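Local coordinates for RagB/SusD domain protein (PDB 5J90) that binds chitin and, as a SusD homologue encoded in a chitin utilization locus, probably helps capture chitin chains at the cell surface, at residues 282-287 with 423-429. Residue numbers count along the deposited sequence, not the author numbering.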
ATOM      1  N   ARG A 282      17.367 -22.285  24.096  1.00 12.59           N
ATOM      2  CA  ARG A 282      17.861 -22.374  22.723  1.00 13.47           C
ATOM      3  C   ARG A 282      19.051 -21.450  22.483  1.00 13.72           C
ATOM      4  O   ARG A 282      19.760 -21.593  21.489  1.00 13.78           O
ATOM      5  CB  ARG A 282      16.734 -22.078  21.721  1.00 11.52           C
ATOM      6  CG  ARG A 282      15.690 -23.184  21.674  1.00 11.86           C
ATOM      7  CD  ARG A 282      14.447 -22.768  20.873  1.00 12.17           C
ATOM      8  NE  ARG A 282      13.662 -21.765  21.587  1.00 10.49           N
ATOM      9  CZ  ARG A 282      12.444 -21.370  21.219  1.00 10.73           C
ATOM     10  NH1 ARG A 282      11.875 -21.899  20.141  1.00 11.71           N
ATOM     11  NH2 ARG A 282      11.802 -20.461  21.934  1.00 11.19           N
ATOM     12  N   ILE A 283      19.290 -20.525  23.410  1.00 12.45           N
ATOM     13  CA  ILE A 283      20.349 -19.541  23.246  1.00 13.11           C
ATOM     14  C   ILE A 283      21.720 -20.209  23.112  1.00 12.45           C
ATOM     15  O   ILE A 283      22.592 -19.702  22.413  1.00 13.53           O
ATOM     16  CB  ILE A 283      20.350 -18.525  24.411  1.00 12.97           C
ATOM     17  CG1 ILE A 283      21.037 -17.220  24.014  1.00 14.81           C
ATOM     18  CG2 ILE A 283      20.989 -19.126  25.660  1.00 15.61           C
ATOM     19  CD1 ILE A 283      20.857 -16.125  25.049  1.00 17.49           C
ATOM     20  N   ALA A 284      21.883 -21.361  23.759  1.00 13.87           N
ATOM     21  CA  ALA A 284      23.190 -22.010  23.846  1.00 15.36           C
ATOM     22  C   ALA A 284      23.650 -22.598  22.516  1.00 15.63           C
ATOM     23  O   ALA A 284      24.843 -22.622  22.231  1.00 17.38           O
ATOM     24  CB  ALA A 284      23.181 -23.076  24.929  1.00 17.52           C
ATOM     25  N   SER A 285      22.718 -23.076  21.701  1.00 15.44           N
ATOM     26  CA  SER A 285      23.102 -23.586  20.392  1.00 15.89           C
ATOM     27  C   SER A 285      23.026 -22.497  19.323  1.00 12.62           C
ATOM     28  O   SER A 285      23.698 -22.591  18.302  1.00 13.76           O
ATOM     29  CB  SER A 285      22.277 -24.806  19.989  1.00 18.02           C
ATOM     30  OG  SER A 285      20.900 -24.491  19.854  1.00 17.84           O
ATOM     31  N   TYR A 286      22.228 -21.460  19.567  1.00 13.74           N
ATOM     32  CA  TYR A 286      22.120 -20.359  18.609  1.00 12.30           C
ATOM     33  C   TYR A 286      23.388 -19.512  18.583  1.00 11.45           C
ATOM     34  O   TYR A 286      23.800 -19.030  17.521  1.00 11.40           O
ATOM     35  CB  TYR A 286      20.932 -19.441  18.937  1.00 11.75           C
ATOM     36  CG  TYR A 286      19.561 -19.955  18.546  1.00 10.73           C
ATOM     37  CD1 TYR A 286      19.353 -21.285  18.197  1.00 12.63           C
ATOM     38  CD2 TYR A 286      18.473 -19.094  18.532  1.00 11.23           C
ATOM     39  CE1 TYR A 286      18.089 -21.745  17.836  1.00 12.09           C
ATOM     40  CE2 TYR A 286      17.211 -19.545  18.185  1.00 11.09           C
ATOM     41  CZ  TYR A 286      17.025 -20.860  17.830  1.00 10.54           C
ATOM     42  OH  TYR A 286      15.776 -21.315  17.475  1.00 11.64           O
ATOM     43  N   PHE A 287      23.995 -19.329  19.761  1.00 13.89           N
ATOM     44  CA  PHE A 287      25.120 -18.414  19.935  1.00 11.92           C
ATOM     45  C   PHE A 287      26.212 -19.018  20.807  1.00 13.35           C
ATOM     46  O   PHE A 287      25.957 -19.937  21.576  1.00 13.52           O
ATOM     47  CB  PHE A 287      24.630 -17.105  20.549  1.00 12.46           C
ATOM     48  CG  PHE A 287      23.521 -16.466  19.761  1.00 11.35           C
ATOM     49  CD1 PHE A 287      23.788 -15.904  18.530  1.00 12.56           C
ATOM     50  CD2 PHE A 287      22.221 -16.457  20.236  1.00 12.77           C
ATOM     51  CE1 PHE A 287      22.778 -15.328  17.773  1.00 11.46           C
ATOM     52  CE2 PHE A 287      21.194 -15.886  19.488  1.00 12.59           C
ATOM     53  CZ  PHE A 287      21.475 -15.320  18.255  1.00 12.58           C
ATOM     54  N   GLN A 423       7.573 -16.108  18.989  1.00 10.04           N
ATOM     55  CA  GLN A 423       8.026 -17.496  19.056  1.00  9.33           C
ATOM     56  C   GLN A 423       8.433 -18.022  17.681  1.00 10.21           C
ATOM     57  O   GLN A 423       9.389 -18.793  17.549  1.00 10.12           O
ATOM     58  CB  GLN A 423       6.969 -18.366  19.732  1.00  9.66           C
ATOM     59  CG  GLN A 423       6.904 -18.103  21.237  1.00 10.81           C
ATOM     60  CD  GLN A 423       8.234 -18.371  21.932  1.00 11.20           C
ATOM     61  OE1 GLN A 423       8.923 -19.348  21.630  1.00 11.34           O
ATOM     62  NE2 GLN A 423       8.599 -17.498  22.873  1.00 12.25           N
ATOM     63  N   LYS A 424       7.729 -17.572  16.651  1.00  9.33           N
ATOM     64  CA  LYS A 424       8.063 -17.921  15.277  1.00  8.07           C
ATOM     65  C   LYS A 424       9.453 -17.380  14.919  1.00  8.80           C
ATOM     66  O   LYS A 424      10.293 -18.085  14.335  1.00  9.61           O
ATOM     67  CB  LYS A 424       6.992 -17.305  14.376  1.00  9.94           C
ATOM     68  CG  LYS A 424       6.970 -17.785  12.956  1.00  9.49           C
ATOM     69  CD  LYS A 424       5.782 -17.108  12.260  1.00  9.86           C
ATOM     70  CE  LYS A 424       5.659 -17.523  10.824  1.00 10.25           C
ATOM     71  NZ  LYS A 424       4.761 -16.558  10.122  1.00  9.60           N
ATOM     72  N   TRP A 425       9.693 -16.132  15.296  1.00  8.15           N
ATOM     73  CA  TRP A 425      10.967 -15.465  15.069  1.00  8.66           C
ATOM     74  C   TRP A 425      12.110 -16.221  15.768  1.00  9.62           C
ATOM     75  O   TRP A 425      13.147 -16.483  15.158  1.00  9.43           O
ATOM     76  CB  TRP A 425      10.831 -14.023  15.554  1.00  8.55           C
ATOM     77  CG  TRP A 425      12.014 -13.087  15.429  1.00  8.90           C
ATOM     78  CD1 TRP A 425      12.310 -12.269  14.373  1.00  8.87           C
ATOM     79  CD2 TRP A 425      12.975 -12.779  16.451  1.00  9.02           C
ATOM     80  NE1 TRP A 425      13.416 -11.506  14.656  1.00  8.68           N
ATOM     81  CE2 TRP A 425      13.851 -11.804  15.925  1.00  8.35           C
ATOM     82  CE3 TRP A 425      13.194 -13.251  17.753  1.00 10.27           C
ATOM     83  CZ2 TRP A 425      14.916 -11.278  16.656  1.00  9.60           C
ATOM     84  CZ3 TRP A 425      14.263 -12.733  18.475  1.00 10.38           C
ATOM     85  CH2 TRP A 425      15.109 -11.759  17.925  1.00  9.89           C
ATOM     86  N   ILE A 426      11.917 -16.602  17.028  1.00  9.15           N
ATOM     87  CA  ILE A 426      12.967 -17.361  17.713  1.00 10.42           C
ATOM     88  C   ILE A 426      13.225 -18.693  17.002  1.00  9.67           C
ATOM     89  O   ILE A 426      14.378 -19.067  16.772  1.00  9.65           O
ATOM     90  CB  ILE A 426      12.653 -17.614  19.211  1.00  8.92           C
ATOM     91  CG1 ILE A 426      12.536 -16.293  19.970  1.00  9.81           C
ATOM     92  CG2 ILE A 426      13.750 -18.488  19.847  1.00 10.21           C
ATOM     93  CD1 ILE A 426      11.957 -16.438  21.388  1.00 12.61           C
ATOM     94  N   ALA A 427      12.158 -19.409  16.656  1.00  8.82           N
ATOM     95  CA  ALA A 427      12.284 -20.729  16.046  1.00  9.14           C
ATOM     96  C   ALA A 427      12.991 -20.717  14.690  1.00 10.30           C
ATOM     97  O   ALA A 427      13.648 -21.695  14.324  1.00 10.42           O
ATOM     98  CB  ALA A 427      10.907 -21.394  15.929  1.00  9.72           C
ATOM     99  N   GLY A 428      12.851 -19.620  13.937  1.00  8.95           N
ATOM    100  CA  GLY A 428      13.358 -19.576  12.574  1.00  9.58           C
ATOM    101  C   GLY A 428      14.819 -19.185  12.436  1.00 10.08           C
ATOM    102  O   GLY A 428      15.344 -19.217  11.330  1.00 10.61           O
ATOM    103  N   PHE A 429      15.474 -18.830  13.543  1.00  9.72           N
ATOM    104  CA  PHE A 429      16.887 -18.473  13.509  1.00  9.59           C
ATOM    105  C   PHE A 429      17.674 -19.637  12.907  1.00 12.03           C
ATOM    106  O   PHE A 429      17.387 -20.796  13.223  1.00 12.46           O
ATOM    107  CB  PHE A 429      17.373 -18.171  14.932  1.00 10.97           C
ATOM    108  CG  PHE A 429      18.818 -17.767  15.002  1.00 10.51           C
ATOM    109  CD1 PHE A 429      19.801 -18.712  15.286  1.00 11.18           C
ATOM    110  CD2 PHE A 429      19.199 -16.453  14.780  1.00 10.58           C
ATOM    111  CE1 PHE A 429      21.137 -18.350  15.342  1.00 11.28           C
ATOM    112  CE2 PHE A 429      20.537 -16.086  14.836  1.00 10.42           C
ATOM    113  CZ  PHE A 429      21.504 -17.042  15.117  1.00 12.12           C
TER
HETATM  114  O   HOH W   1       9.321 -20.924  19.453  1.00 10.57           O
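Arg282 and Tyr286, one helical turn apart, both reach from segment 282-287 to the C-terminal end of helix 413-428. Arg282 NH2 donates to Gln423 OE1 (3.1 Å, nearly linear) and also forms a salt bridge with Asp280, so the buried charge is balanced from its own chain neighbourhood. Arg282 NH1 donates to a water 2.8 Å away and to Ser364 of helix 353-368. That water in turn donates to Gln423 O (2.9 Å from the water) and to Gln423 OE1 (2.7 Å), so OE1 accepts twice; the amide's other end, Gln423 NE2, pairs with Tyr376. Ile426 CG2 lies over one face of the guanidinium, 3.4 Å from Arg282 CZ, while Gln423 OE1 sits at its edge.

Tyr286 OH donates to Ile426 O at 2.7 Å. Near the helix end this carbonyl otherwise receives only a weak bond within its segment, from Phe429 N at 3.4 Å. The contact joins the short helix 283-286 to helix 413-428 in the alpha-helical SusD fold, whose family belongs to the TPR clan. Beyond the helix end, Phe429 swings its ring over one face of Tyr286 in an offset stack (centroids 4.7 Å apart, planes at 25°). Phe287 completes the aromatic cluster obliquely, its CE1 3.4 Å from Phe429 CZ, while Arg368 binds the carbonyls of Ala427 and Phe429.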